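Local coordinates for Methylcobalamin\: coenzyme M methyltransferase (Methanosarcina mazei, PDB 4AY7), which catalyses the transfer of a methyl group from a methylated corrinoid to coenzyme M, a zinc-dependent step of methanogenesis, at residues V31-S35 and I318-P323; P51-T57 and M97-Q103; V106-P112 and S162-S166; L298-V303 and M330-N335. One frame throughout, in Å; residues are numbered along the deposited sequence. Where two conformers were deposited one is given.

Contact 1: V31-S35 and I318-P323. With MG (magnesium ion), chain D.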
loop_
_atom_site.group_PDB
_atom_site.type_symbol
_atom_site.label_atom_id
_atom_site.label_comp_id
_atom_site.label_asym_id
_atom_site.label_seq_id
_atom_site.Cartn_x
_atom_site.Cartn_y
_atom_site.Cartn_z
ATOM N N VAL A 31 13.308 1.600 -15.359
ATOM C CA VAL A 31 12.577 1.401 -14.099
ATOM C C VAL A 31 11.413 2.433 -14.025
ATOM O O VAL A 31 11.651 3.637 -14.231
ATOM C CB VAL A 31 13.537 1.584 -12.916
ATOM C CG1 VAL A 31 12.801 1.617 -11.579
ATOM C CG2 VAL A 31 14.680 0.522 -12.972
ATOM N N PRO A 32 10.155 1.972 -13.843
ATOM C CA PRO A 32 9.028 2.925 -13.628
ATOM C C PRO A 32 9.205 3.619 -12.326
ATOM O O PRO A 32 9.824 3.052 -11.393
ATOM C CB PRO A 32 7.812 2.030 -13.518
ATOM C CG PRO A 32 8.339 0.734 -13.154
ATOM C CD PRO A 32 9.733 0.589 -13.623
ATOM N N VAL A 33 8.681 4.845 -12.254
ATOM C CA VAL A 33 8.731 5.636 -11.027
ATOM C C VAL A 33 7.324 5.956 -10.641
ATOM O O VAL A 33 6.590 6.577 -11.405
ATOM C CB VAL A 33 9.605 6.877 -11.120
ATOM C CG1 VAL A 33 9.222 7.758 -12.326
ATOM C CG2 VAL A 33 9.643 7.616 -9.794
ATOM N N CYS A 34 6.956 5.475 -9.476
ATOM C CA CYS A 34 5.584 5.739 -8.974
ATOM C C CYS A 34 5.507 5.476 -7.506
ATOM O O CYS A 34 6.537 5.224 -6.886
ATOM C CB CYS A 34 4.575 4.902 -9.713
ATOM S SG CYS A 34 4.680 3.194 -9.316
ATOM N N SER A 35 4.301 5.606 -6.927
ATOM C CA SER A 35 4.082 5.233 -5.521
ATOM C C SER A 35 3.027 4.183 -5.418
ATOM O O SER A 35 1.987 4.271 -6.102
ATOM C CB SER A 35 3.705 6.485 -4.718
ATOM O OG SER A 35 3.698 6.140 -3.343
ATOM N N ILE A 318 16.753 -1.557 -7.688
ATOM C CA ILE A 318 15.334 -1.430 -7.424
ATOM C C ILE A 318 14.537 -1.660 -8.689
ATOM O O ILE A 318 14.977 -1.299 -9.780
ATOM C CB ILE A 318 15.035 -0.033 -6.821
ATOM C CG1 ILE A 318 13.844 -0.134 -5.906
ATOM C CG2 ILE A 318 14.828 1.067 -7.905
ATOM C CD1 ILE A 318 14.157 -0.772 -4.539
ATOM N N ASP A 319 13.404 -2.342 -8.566
ATOM C CA ASP A 319 12.596 -2.682 -9.692
ATOM C C ASP A 319 11.594 -1.635 -10.083
ATOM O O ASP A 319 11.229 -1.501 -11.259
ATOM C CB ASP A 319 11.965 -4.033 -9.450
ATOM C CG ASP A 319 13.006 -5.102 -9.210
ATOM O OD1 ASP A 319 13.726 -5.381 -10.178
ATOM O OD2 ASP A 319 13.213 -5.591 -8.081
ATOM N N VAL A 320 11.065 -0.966 -9.085
ATOM C CA VAL A 320 10.126 0.140 -9.210
ATOM C C VAL A 320 10.572 1.234 -8.226
ATOM O O VAL A 320 10.661 0.977 -7.003
ATOM C CB VAL A 320 8.676 -0.232 -8.889
ATOM C CG1 VAL A 320 7.813 1.046 -8.813
ATOM C CG2 VAL A 320 8.101 -1.259 -9.927
ATOM N N LEU A 321 10.952 2.379 -8.759
ATOM C CA LEU A 321 11.470 3.471 -7.892
ATOM C C LEU A 321 10.270 4.145 -7.248
ATOM O O LEU A 321 9.301 4.551 -7.946
ATOM C CB LEU A 321 12.252 4.473 -8.672
ATOM C CG LEU A 321 12.804 5.722 -7.980
ATOM C CD1 LEU A 321 13.734 5.256 -6.878
ATOM C CD2 LEU A 321 13.452 6.774 -8.890
ATOM N N ALA A 322 10.323 4.263 -5.926
ATOM C CA ALA A 322 9.141 4.764 -5.170
ATOM C C ALA A 322 9.532 5.229 -3.778
ATOM O O ALA A 322 10.576 4.853 -3.289
ATOM C CB ALA A 322 8.061 3.658 -5.079
ATOM N N PRO A 323 8.615 5.992 -3.083
ATOM C CA PRO A 323 8.808 6.303 -1.677
ATOM C C PRO A 323 8.875 4.992 -0.862
ATOM O O PRO A 323 8.187 4.019 -1.179
ATOM C CB PRO A 323 7.563 7.120 -1.330
ATOM C CG PRO A 323 7.134 7.705 -2.653
ATOM C CD PRO A 323 7.408 6.631 -3.635
HETATM MG MG MG D . 15.209 -6.024 -11.656
HETATM O O HOH W 1 5.566 3.845 -2.538
HETATM O O HOH W 2 14.525 -4.871 -13.177
HETATM O O HOH W 3 16.962 -5.054 -11.078
#
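Val-33 and Leu-321 form an isolated parallel beta bridge that sets residues 31-35 against strand 320-323, deep in the barrel wall. Two backbone bonds define it. Leu-321 N donates to Pro-32 O at 2.9 Å, and Cys-34 N donates to Leu-321 O at 2.9 Å. Val-33 is further bonded through its backbone to Glu-76, just ahead of strand 78-80, while Ala-322 is bonded to Gly-290 and Val-292. Strands 78-80 and 320-323 are the outermost of the parallel sheet, so residues 31-35 fit the seam where a TIM barrel of the URO-D family closes. Around the bridge the side chains pack in pairs. Val-31 swings CG1 anti to its backbone N (chi1 171°), laying that methyl 3.5 Å from Asp-319 O. The Pro-32 ring and Val-320 cross at about a right angle, CG meeting CG2 at 3.8 Å, whereas Val-33 and Leu-321 lie side by side, CG2 to CD2 at 4.0 Å. Beyond the bridge, the Pro-323 ring presents CG and CD to Ser-35 OG, which is also hydrogen-bonded to Thr-37 O, and one water donates both to that hydroxyl and to Pro-323 O. With a glycine in place of Pro-323, the ring surface facing Ser-35 and Leu-298 is gone, which would probably open a gap there and free the strand end to turn. At the opposite end Asp-319 OD1 binds a magnesium ion at 2.2 Å, which two waters also ligate, while its OD2 takes a salt bridge from Lys-279 and a backbone N-H from Leu-288.

Contact 2: P51-T57 and M97-Q103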
loop_
_atom_site.group_PDB
_atom_site.type_symbol
_atom_site.label_atom_id
_atom_site.label_comp_id
_atom_site.label_asym_id
_atom_site.label_seq_id
_atom_site.Cartn_x
_atom_site.Cartn_y
_atom_site.Cartn_z
ATOM N N PRO A 51 -9.373 18.667 -0.127
ATOM C CA PRO A 51 -8.747 18.365 1.167
ATOM C C PRO A 51 -9.249 17.046 1.797
ATOM O O PRO A 51 -10.371 16.640 1.561
ATOM C CB PRO A 51 -9.176 19.525 2.027
ATOM C CG PRO A 51 -10.542 19.858 1.516
ATOM C CD PRO A 51 -10.392 19.723 0.012
ATOM N N TRP A 52 -8.422 16.470 2.650
ATOM C CA TRP A 52 -8.907 15.552 3.677
ATOM C C TRP A 52 -9.632 16.403 4.681
ATOM O O TRP A 52 -9.257 17.569 4.935
ATOM C CB TRP A 52 -7.750 14.891 4.412
ATOM C CG TRP A 52 -6.821 13.998 3.594
ATOM C CD1 TRP A 52 -6.956 13.591 2.254
ATOM C CD2 TRP A 52 -5.606 13.360 4.074
ATOM N NE1 TRP A 52 -5.934 12.754 1.900
ATOM C CE2 TRP A 52 -5.062 12.595 2.940
ATOM C CE3 TRP A 52 -4.900 13.380 5.273
ATOM C CZ2 TRP A 52 -3.904 11.916 3.022
ATOM C CZ3 TRP A 52 -3.694 12.679 5.334
ATOM C CH2 TRP A 52 -3.242 11.904 4.253
ATOM N N PRO A 53 -10.665 15.842 5.323
ATOM C CA PRO A 53 -11.207 14.502 5.192
ATOM C C PRO A 53 -12.175 14.274 4.054
ATOM O O PRO A 53 -12.477 13.122 3.757
ATOM C CB PRO A 53 -11.960 14.301 6.513
ATOM C CG PRO A 53 -12.311 15.640 6.947
ATOM C CD PRO A 53 -11.155 16.510 6.539
ATOM N N GLU A 54 -12.658 15.325 3.417
ATOM C CA GLU A 54 -13.627 15.179 2.360
ATOM C C GLU A 54 -13.198 14.350 1.219
ATOM O O GLU A 54 -14.055 13.680 0.609
ATOM C CB GLU A 54 -14.039 16.544 1.785
ATOM C CG GLU A 54 -14.812 17.401 2.791
ATOM C CD GLU A 54 -13.905 18.483 3.417
ATOM O OE1 GLU A 54 -12.736 18.150 3.870
ATOM O OE2 GLU A 54 -14.347 19.672 3.413
ATOM N N ALA A 55 -11.902 14.401 0.878
ATOM C CA ALA A 55 -11.309 13.506 -0.132
ATOM C C ALA A 55 -11.387 12.006 0.271
ATOM O O ALA A 55 -11.064 11.166 -0.574
ATOM C CB ALA A 55 -9.859 13.857 -0.478
ATOM N N HIS A 56 -11.692 11.697 1.532
ATOM C CA HIS A 56 -11.906 10.304 1.934
ATOM C C HIS A 56 -13.318 9.848 1.681
ATOM O O HIS A 56 -13.591 8.662 1.584
ATOM C CB HIS A 56 -11.571 10.090 3.384
ATOM C CG HIS A 56 -10.212 10.593 3.848
ATOM N ND1 HIS A 56 -9.013 10.243 3.281
ATOM C CD2 HIS A 56 -9.905 11.312 4.991
ATOM C CE1 HIS A 56 -8.013 10.729 4.014
ATOM N NE2 HIS A 56 -8.572 11.448 5.049
ATOM N N THR A 57 -14.259 10.765 1.592
ATOM C CA THR A 57 -15.701 10.434 1.633
ATOM C C THR A 57 -16.446 10.748 0.317
ATOM O O THR A 57 -17.571 10.309 0.106
ATOM C CB THR A 57 -16.375 11.168 2.819
ATOM O OG1 THR A 57 -16.283 12.618 2.675
ATOM C CG2 THR A 57 -15.668 10.844 4.143
ATOM N N MET A 97 -12.099 10.218 11.464
ATOM C CA MET A 97 -11.733 10.532 10.077
ATOM C C MET A 97 -10.553 11.539 9.952
ATOM O O MET A 97 -10.054 11.818 8.845
ATOM C CB MET A 97 -12.941 11.081 9.349
ATOM C CG MET A 97 -14.019 10.034 9.014
ATOM S SD MET A 97 -13.381 8.584 8.119
ATOM C CE MET A 97 -12.958 9.354 6.565
ATOM N N GLY A 98 -10.135 12.136 11.049
ATOM C CA GLY A 98 -8.888 12.923 11.027
ATOM C C GLY A 98 -9.093 14.279 10.393
ATOM O O GLY A 98 -10.176 14.829 10.397
ATOM N N THR A 99 -8.007 14.858 9.925
ATOM C CA THR A 99 -7.947 16.264 9.515
ATOM C C THR A 99 -7.128 16.364 8.253
ATOM O O THR A 99 -6.586 15.367 7.681
ATOM C CB THR A 99 -7.168 17.109 10.545
ATOM O OG1 THR A 99 -5.800 16.648 10.555
ATOM C CG2 THR A 99 -7.779 17.014 11.941
ATOM N N LYS A 100 -7.000 17.621 7.807
ATOM C CA LYS A 100 -6.251 17.876 6.645
ATOM C C LYS A 100 -4.857 17.206 6.632
ATOM O O LYS A 100 -4.383 16.796 5.574
ATOM C CB LYS A 100 -6.129 19.389 6.406
ATOM C CG LYS A 100 -5.944 19.728 4.943
ATOM C CD LYS A 100 -5.739 21.221 4.822
ATOM C CE LYS A 100 -5.426 21.579 3.414
ATOM N NZ LYS A 100 -5.287 23.067 3.348
ATOM N N ASN A 101 -4.173 17.052 7.758
ATOM C CA ASN A 101 -2.896 16.327 7.672
ATOM C C ASN A 101 -2.737 15.096 8.607
ATOM O O ASN A 101 -1.637 14.606 8.788
ATOM C CB ASN A 101 -1.734 17.293 7.798
ATOM C CG ASN A 101 -1.642 17.897 9.140
ATOM O OD1 ASN A 101 -2.625 18.419 9.662
ATOM N ND2 ASN A 101 -0.456 17.860 9.721
ATOM N N ARG A 102 -3.847 14.589 9.158
ATOM C CA ARG A 102 -3.829 13.502 10.108
ATOM C C ARG A 102 -4.780 12.470 9.468
ATOM O O ARG A 102 -5.945 12.788 9.286
ATOM C CB ARG A 102 -4.413 14.006 11.425
ATOM C CG ARG A 102 -4.012 13.289 12.704
ATOM C CD ARG A 102 -4.472 14.059 13.950
ATOM N NE ARG A 102 -5.903 13.814 14.099
ATOM C CZ ARG A 102 -6.800 14.615 14.677
ATOM N NH1 ARG A 102 -6.453 15.796 15.236
ATOM N NH2 ARG A 102 -8.083 14.230 14.654
ATOM N N GLN A 103 -4.250 11.309 9.106
ATOM C CA GLN A 103 -5.004 10.278 8.359
ATOM C C GLN A 103 -6.114 9.711 9.259
ATOM O O GLN A 103 -5.969 9.737 10.443
ATOM C CB GLN A 103 -4.097 9.088 7.930
ATOM C CG GLN A 103 -3.279 9.451 6.773
ATOM C CD GLN A 103 -2.379 8.323 6.315
ATOM O OE1 GLN A 103 -1.459 7.906 7.050
ATOM N NE2 GLN A 103 -2.629 7.831 5.094
HETATM O O HOH W 4 -8.016 12.781 7.151
#
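Trp-52 reaches from residues 51-57 into the turn formed by residues 97-103, and tracing it outward maps most of the contact. Its CB lies 3.5 Å from Thr-99 O. CG stands anti to the carbonyl carbon (chi1 -63°), which carries the benzo half of the indole along the turn. CD2 then passes Lys-100 O, and CE3 comes within 3.5 Å of Lys-100 O. Thr-99 O sits at the ring edge, in its plane; Lys-100 O approaches obliquely, and it is buried here without a polar partner in the model. At the tip, Trp-52 CZ3 also nears Gln-103 CG, and Trp-52 CH2 lies 3.5 Å from Gln-103 CG. The Gln-103 amide is turned nearly parallel to the indole, 11° between planes, but the methylene does the touching; NE2 beyond it donates to Tyr-82 O. His-56 CE1 is placed over one indole face, 3.4 Å above the plane, offset toward the rim. Met-97, its chain folded at chi2 and chi3, runs antiparallel to the His-56 side chain and puts CE 3.5 Å from His-56 CB. A water lying in the His-56 ring plane, 2.6 Å from NE2, also stands 2.8 Å from Met-97 O and so connects the two segments. The turn itself is type I, Thr-99 to Arg-102, with Thr-99 OG1 accepting from Asn-101 N in an ST turn. It tips the hairpin of strands 94-96 and 105-108. Gln-103, the residue after the turn, and Gln-38, which touches Trp-52, both bind coenzyme M, so the arrangement is consistent with part of the wall of that site.

Contact 3: V106-P112 and S162-S166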
loop_
_atom_site.group_PDB
_atom_site.type_symbol
_atom_site.label_atom_id
_atom_site.label_comp_id
_atom_site.label_asym_id
_atom_site.label_seq_id
_atom_site.Cartn_x
_atom_site.Cartn_y
_atom_site.Cartn_z
ATOM N N VAL A 106 -8.452 3.903 13.270
ATOM C CA VAL A 106 -9.485 3.108 14.015
ATOM C C VAL A 106 -9.539 3.442 15.471
ATOM O O VAL A 106 -8.535 3.281 16.183
ATOM C CB VAL A 106 -9.266 1.605 13.861
ATOM C CG1 VAL A 106 -10.404 0.874 14.594
ATOM C CG2 VAL A 106 -9.206 1.233 12.394
ATOM N N THR A 107 -10.733 3.793 15.957
ATOM C CA THR A 107 -10.951 4.002 17.379
ATOM C C THR A 107 -11.808 2.977 18.073
ATOM O O THR A 107 -11.700 2.836 19.259
ATOM C CB THR A 107 -11.569 5.377 17.684
ATOM O OG1 THR A 107 -12.904 5.503 17.116
ATOM C CG2 THR A 107 -10.593 6.442 17.200
ATOM N N GLY A 108 -12.658 2.298 17.320
ATOM C CA GLY A 108 -13.562 1.270 17.857
ATOM C C GLY A 108 -13.414 -0.007 17.085
ATOM O O GLY A 108 -13.451 -0.028 15.836
ATOM N N HIS A 109 -13.315 -1.096 17.840
ATOM C CA HIS A 109 -13.111 -2.466 17.312
ATOM C C HIS A 109 -14.363 -3.324 17.588
ATOM O O HIS A 109 -14.877 -3.311 18.696
ATOM C CB HIS A 109 -11.904 -3.053 18.057
ATOM C CG HIS A 109 -10.656 -2.176 17.972
ATOM N ND1 HIS A 109 -9.872 -2.147 16.870
ATOM C CD2 HIS A 109 -10.057 -1.300 18.917
ATOM C CE1 HIS A 109 -8.860 -1.263 17.074
ATOM N NE2 HIS A 109 -8.992 -0.729 18.315
ATOM N N PRO A 110 -14.919 -3.966 16.560
ATOM C CA PRO A 110 -16.184 -4.624 16.714
ATOM C C PRO A 110 -16.171 -5.901 17.581
ATOM O O PRO A 110 -17.213 -6.239 18.191
ATOM C CB PRO A 110 -16.647 -4.852 15.267
ATOM C CG PRO A 110 -15.346 -4.972 14.448
ATOM C CD PRO A 110 -14.455 -3.964 15.148
ATOM N N TYR A 111 -15.026 -6.556 17.730
ATOM C CA TYR A 111 -14.916 -7.887 18.406
ATOM C C TYR A 111 -13.748 -7.914 19.358
ATOM O O TYR A 111 -12.880 -8.804 19.264
ATOM C CB TYR A 111 -14.735 -9.000 17.349
ATOM C CG TYR A 111 -15.914 -9.033 16.479
ATOM C CD1 TYR A 111 -17.127 -9.450 16.994
ATOM C CD2 TYR A 111 -15.868 -8.553 15.169
ATOM C CE1 TYR A 111 -18.263 -9.445 16.227
ATOM C CE2 TYR A 111 -17.048 -8.534 14.393
ATOM C CZ TYR A 111 -18.208 -8.965 14.952
ATOM O OH TYR A 111 -19.412 -8.964 14.282
ATOM N N PRO A 112 -13.709 -7.001 20.303
ATOM C CA PRO A 112 -12.597 -6.925 21.252
ATOM C C PRO A 112 -12.459 -8.016 22.282
ATOM O O PRO A 112 -11.363 -8.252 22.773
ATOM C CB PRO A 112 -12.842 -5.569 21.983
ATOM C CG PRO A 112 -14.241 -5.330 21.899
ATOM C CD PRO A 112 -14.748 -6.008 20.601
ATOM N N SER A 162 -6.354 -7.455 13.223
ATOM C CA SER A 162 -5.987 -6.695 14.408
ATOM C C SER A 162 -6.990 -5.593 14.712
ATOM O O SER A 162 -7.357 -5.359 15.898
ATOM C CB SER A 162 -4.615 -6.073 14.196
ATOM O OG SER A 162 -4.200 -5.447 15.380
ATOM N N ASP A 163 -7.469 -4.938 13.657
ATOM C CA ASP A 163 -8.548 -3.914 13.840
ATOM C C ASP A 163 -9.927 -4.506 14.182
ATOM O O ASP A 163 -10.713 -3.816 14.920
ATOM C CB ASP A 163 -8.656 -2.977 12.639
ATOM C CG ASP A 163 -7.445 -2.033 12.507
ATOM O OD1 ASP A 163 -6.784 -1.651 13.515
ATOM O OD2 ASP A 163 -7.240 -1.566 11.388
ATOM N N LEU A 164 -10.193 -5.783 13.820
ATOM C CA LEU A 164 -11.481 -6.370 14.168
ATOM C C LEU A 164 -11.528 -6.551 15.672
ATOM O O LEU A 164 -12.589 -6.426 16.289
ATOM C CB LEU A 164 -11.670 -7.728 13.521
ATOM C CG LEU A 164 -11.895 -7.674 12.036
ATOM C CD1 LEU A 164 -12.001 -9.086 11.459
ATOM C CD2 LEU A 164 -13.059 -6.806 11.640
ATOM N N VAL A 165 -10.382 -6.903 16.274
ATOM C CA VAL A 165 -10.347 -7.351 17.662
ATOM C C VAL A 165 -9.585 -6.434 18.628
ATOM O O VAL A 165 -9.604 -6.652 19.844
ATOM C CB VAL A 165 -9.817 -8.820 17.757
ATOM C CG1 VAL A 165 -10.591 -9.704 16.765
ATOM C CG2 VAL A 165 -8.346 -8.909 17.464
ATOM N N SER A 166 -8.958 -5.393 18.106
ATOM C CA SER A 166 -8.035 -4.506 18.872
ATOM C C SER A 166 -6.597 -5.132 18.813
ATOM O O SER A 166 -6.392 -6.350 18.858
ATOM C CB SER A 166 -8.521 -4.259 20.326
ATOM O OG SER A 166 -8.160 -5.322 21.245
#
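His-109 turns its CG anti to its own carbonyl carbon (chi1 -54°), and chi2 of -78° swings the ring so that ND1 faces Asp-163 O while one flat side meets Ser-166. A classic beta bulge, Thr-107 and Gly-108 both facing Glu-94, ends strand 105-108, and the chain then runs over the C-terminal turn of helix 157-165. Carbonyls at that turn are taken up from outside the helix. ND1 of His-109 donates to Asp-163 O at 2.7 Å, with the oxygen in the imidazole plane but the donor tilted from the carbonyl plane. The next carbonyl, Leu-164 O, accepts from Tyr-111 N at 2.8 Å. Pro-110, which has no N-H to offer, lays CD 3.3 Å from the same Leu-164 O and rests CG against Leu-164 CD2. Two CA-H...O contacts follow, Val-165 CA to Tyr-111 O and Pro-112 CA to Val-165 O, each 3.3 Å. At the strand side, the Val-106 side chain lies at a slant to that of Asp-163, its CG2 3.6 Å from Asp-163 OD2. Ser-166, at positive phi, breaks the helix and stands at the N-cap of helix 167-176. Its CA sits over the His-109 ring in a CH-pi contact, 3.6 Å from the centroid and only 9° off the normal.

Contact 4: L298-V303 and M330-N335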
loop_
_atom_site.group_PDB
_atom_site.type_symbol
_atom_site.label_atom_id
_atom_site.label_comp_id
_atom_site.label_asym_id
_atom_site.label_seq_id
_atom_site.Cartn_x
_atom_site.Cartn_y
_atom_site.Cartn_z
ATOM N N LEU A 298 12.173 12.503 1.560
ATOM C CA LEU A 298 11.210 13.060 0.643
ATOM C C LEU A 298 10.503 14.298 1.273
ATOM O O LEU A 298 10.232 15.279 0.574
ATOM C CB LEU A 298 10.301 11.904 0.247
ATOM C CG LEU A 298 9.586 11.813 -1.087
ATOM C CD1 LEU A 298 10.377 12.021 -2.346
ATOM C CD2 LEU A 298 8.946 10.410 -1.055
ATOM N N LEU A 299 10.214 14.244 2.572
ATOM C CA LEU A 299 9.462 15.281 3.253
ATOM C C LEU A 299 10.362 16.513 3.376
ATOM O O LEU A 299 9.960 17.543 2.914
ATOM C CB LEU A 299 8.914 14.784 4.607
ATOM C CG LEU A 299 8.488 15.782 5.693
ATOM C CD1 LEU A 299 7.400 16.733 5.134
ATOM C CD2 LEU A 299 8.050 15.046 6.957
ATOM N N PRO A 300 11.597 16.371 3.944
ATOM C CA PRO A 300 12.406 17.566 4.128
ATOM C C PRO A 300 13.175 18.016 2.923
ATOM O O PRO A 300 13.604 19.153 2.866
ATOM C CB PRO A 300 13.341 17.207 5.306
ATOM C CG PRO A 300 13.372 15.748 5.383
ATOM C CD PRO A 300 12.082 15.241 4.765
ATOM N N GLY A 301 13.349 17.147 1.929
ATOM C CA GLY A 301 14.331 17.386 0.910
ATOM C C GLY A 301 15.726 17.529 1.549
ATOM O O GLY A 301 15.972 16.946 2.624
ATOM N N PRO A 302 16.630 18.260 0.886
ATOM C CA PRO A 302 16.358 18.996 -0.359
ATOM C C PRO A 302 16.307 18.128 -1.611
ATOM O O PRO A 302 16.473 16.862 -1.540
ATOM C CB PRO A 302 17.540 19.936 -0.460
ATOM C CG PRO A 302 18.614 19.157 0.153
ATOM C CD PRO A 302 18.011 18.487 1.331
ATOM N N VAL A 303 16.002 18.780 -2.733
ATOM C CA VAL A 303 15.787 18.050 -3.988
ATOM C C VAL A 303 17.029 17.172 -4.321
ATOM O O VAL A 303 16.942 16.028 -4.763
ATOM C CB VAL A 303 15.410 19.058 -5.129
ATOM C CG1 VAL A 303 15.735 18.447 -6.492
ATOM C CG2 VAL A 303 13.900 19.415 -5.057
ATOM N N MET A 330 2.775 16.775 4.343
ATOM C CA MET A 330 3.427 18.065 4.110
ATOM C C MET A 330 4.601 18.026 3.142
ATOM O O MET A 330 5.308 19.038 2.989
ATOM C CB MET A 330 3.870 18.708 5.424
ATOM C CG MET A 330 2.689 19.104 6.273
ATOM S SD MET A 330 1.638 20.394 5.533
ATOM C CE MET A 330 2.586 21.912 5.473
ATOM N N THR A 331 4.782 16.907 2.427
ATOM C CA THR A 331 5.776 16.851 1.382
ATOM C C THR A 331 5.521 17.875 0.235
ATOM O O THR A 331 4.453 17.867 -0.388
ATOM C CB THR A 331 5.849 15.429 0.814
ATOM O OG1 THR A 331 6.150 14.550 1.901
ATOM C CG2 THR A 331 6.928 15.305 -0.238
ATOM N N PRO A 332 6.481 18.724 -0.034
ATOM C CA PRO A 332 6.310 19.607 -1.212
ATOM C C PRO A 332 6.241 18.870 -2.522
ATOM O O PRO A 332 6.955 17.832 -2.725
ATOM C CB PRO A 332 7.495 20.530 -1.169
ATOM C CG PRO A 332 8.141 20.345 0.169
ATOM C CD PRO A 332 7.714 19.011 0.710
ATOM N N LEU A 333 5.398 19.369 -3.417
ATOM C CA LEU A 333 5.299 18.847 -4.778
ATOM C C LEU A 333 6.692 18.679 -5.457
ATOM O O LEU A 333 6.963 17.641 -6.109
ATOM C CB LEU A 333 4.385 19.733 -5.629
ATOM C CG LEU A 333 4.177 19.336 -7.095
ATOM C CD1 LEU A 333 3.558 17.956 -7.095
ATOM C CD2 LEU A 333 3.269 20.322 -7.847
ATOM N N GLU A 334 7.547 19.671 -5.334
ATOM C CA GLU A 334 8.814 19.645 -6.030
ATOM C C GLU A 334 9.644 18.440 -5.519
ATOM O O GLU A 334 10.517 17.944 -6.213
ATOM C CB GLU A 334 9.588 20.963 -5.842
ATOM C CG GLU A 334 9.899 21.287 -4.378
ATOM C CD GLU A 334 11.041 22.290 -4.151
ATOM O OE1 GLU A 334 11.177 23.248 -4.937
ATOM O OE2 GLU A 334 11.812 22.078 -3.165
ATOM N N ASN A 335 9.437 18.028 -4.296
ATOM C CA ASN A 335 10.200 16.902 -3.727
ATOM C C ASN A 335 9.708 15.584 -4.358
ATOM O O ASN A 335 10.519 14.718 -4.694
ATOM C CB ASN A 335 10.110 16.872 -2.202
ATOM C CG ASN A 335 10.910 17.987 -1.563
ATOM O OD1 ASN A 335 11.360 18.869 -2.279
ATOM N ND2 ASN A 335 11.104 17.953 -0.253
#
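Asn-335 points its amide at the loop 298-303, toward Leu-298 O, and the rest of the contact is arranged about it. ND2 donates to Leu-298 O at 2.9 Å. The oxygen lies near the amide plane, while the donor is tilted 35° from the carbonyl plane. A chi1 of -72° sets CG anti to the carbonyl carbon and chi2 of 10° turns OD1 to the side of Val-303, whose CG2 comes obliquely to within 3.8 Å of it. Gly-301 suits this approach, since a CB there would strike ND2. Thr-331 turns CG2, not its hydroxyl, to Leu-298 O at 3.4 Å; OG1 is bonded to Ala-328 O. Leu-299 CD1 comes 3.7 Å from Met-330 C, and Leu-298 CD1 meets Asn-335 O at 3.6 Å. Were Asn-335 an alanine, Leu-298 O would probably lose its side-chain donor and a gap is likely to open beside Val-303. Pro-332 is the N-cap residue of helix 333-346, and Leu-298 ends helix 294-298. The arrangement therefore joins the excursions after strands 287-292 and 320-323, neighbouring beta-alpha loops on the C-terminal side of a TIM barrel.

Overall arrangement
Contacts 1 and 4 adjoin: Pro-323 CB packs on Leu-298 CD2 at 3.6 Å, and strand 320-323 leads into helix 333-346. Contacts 2 and 3 share one hairpin, residues 97-103 at its tip and 106-112 at the end of its second strand, with centres 21 Å apart. The zinc, held by His-246, Cys-248 and Cys-325, lies near three of the contacts; the side chains of Gln-103 and Pro-323 each lie about 9 Å from it, that of Leu-298 about 12 Å. Contact 2 reaches to about 5 Å of contact 4 (nearest atoms), near the coenzyme M residue Gln-38. Contact 3 is far from contacts 1 and 4, about 34 and 35 Å between centres.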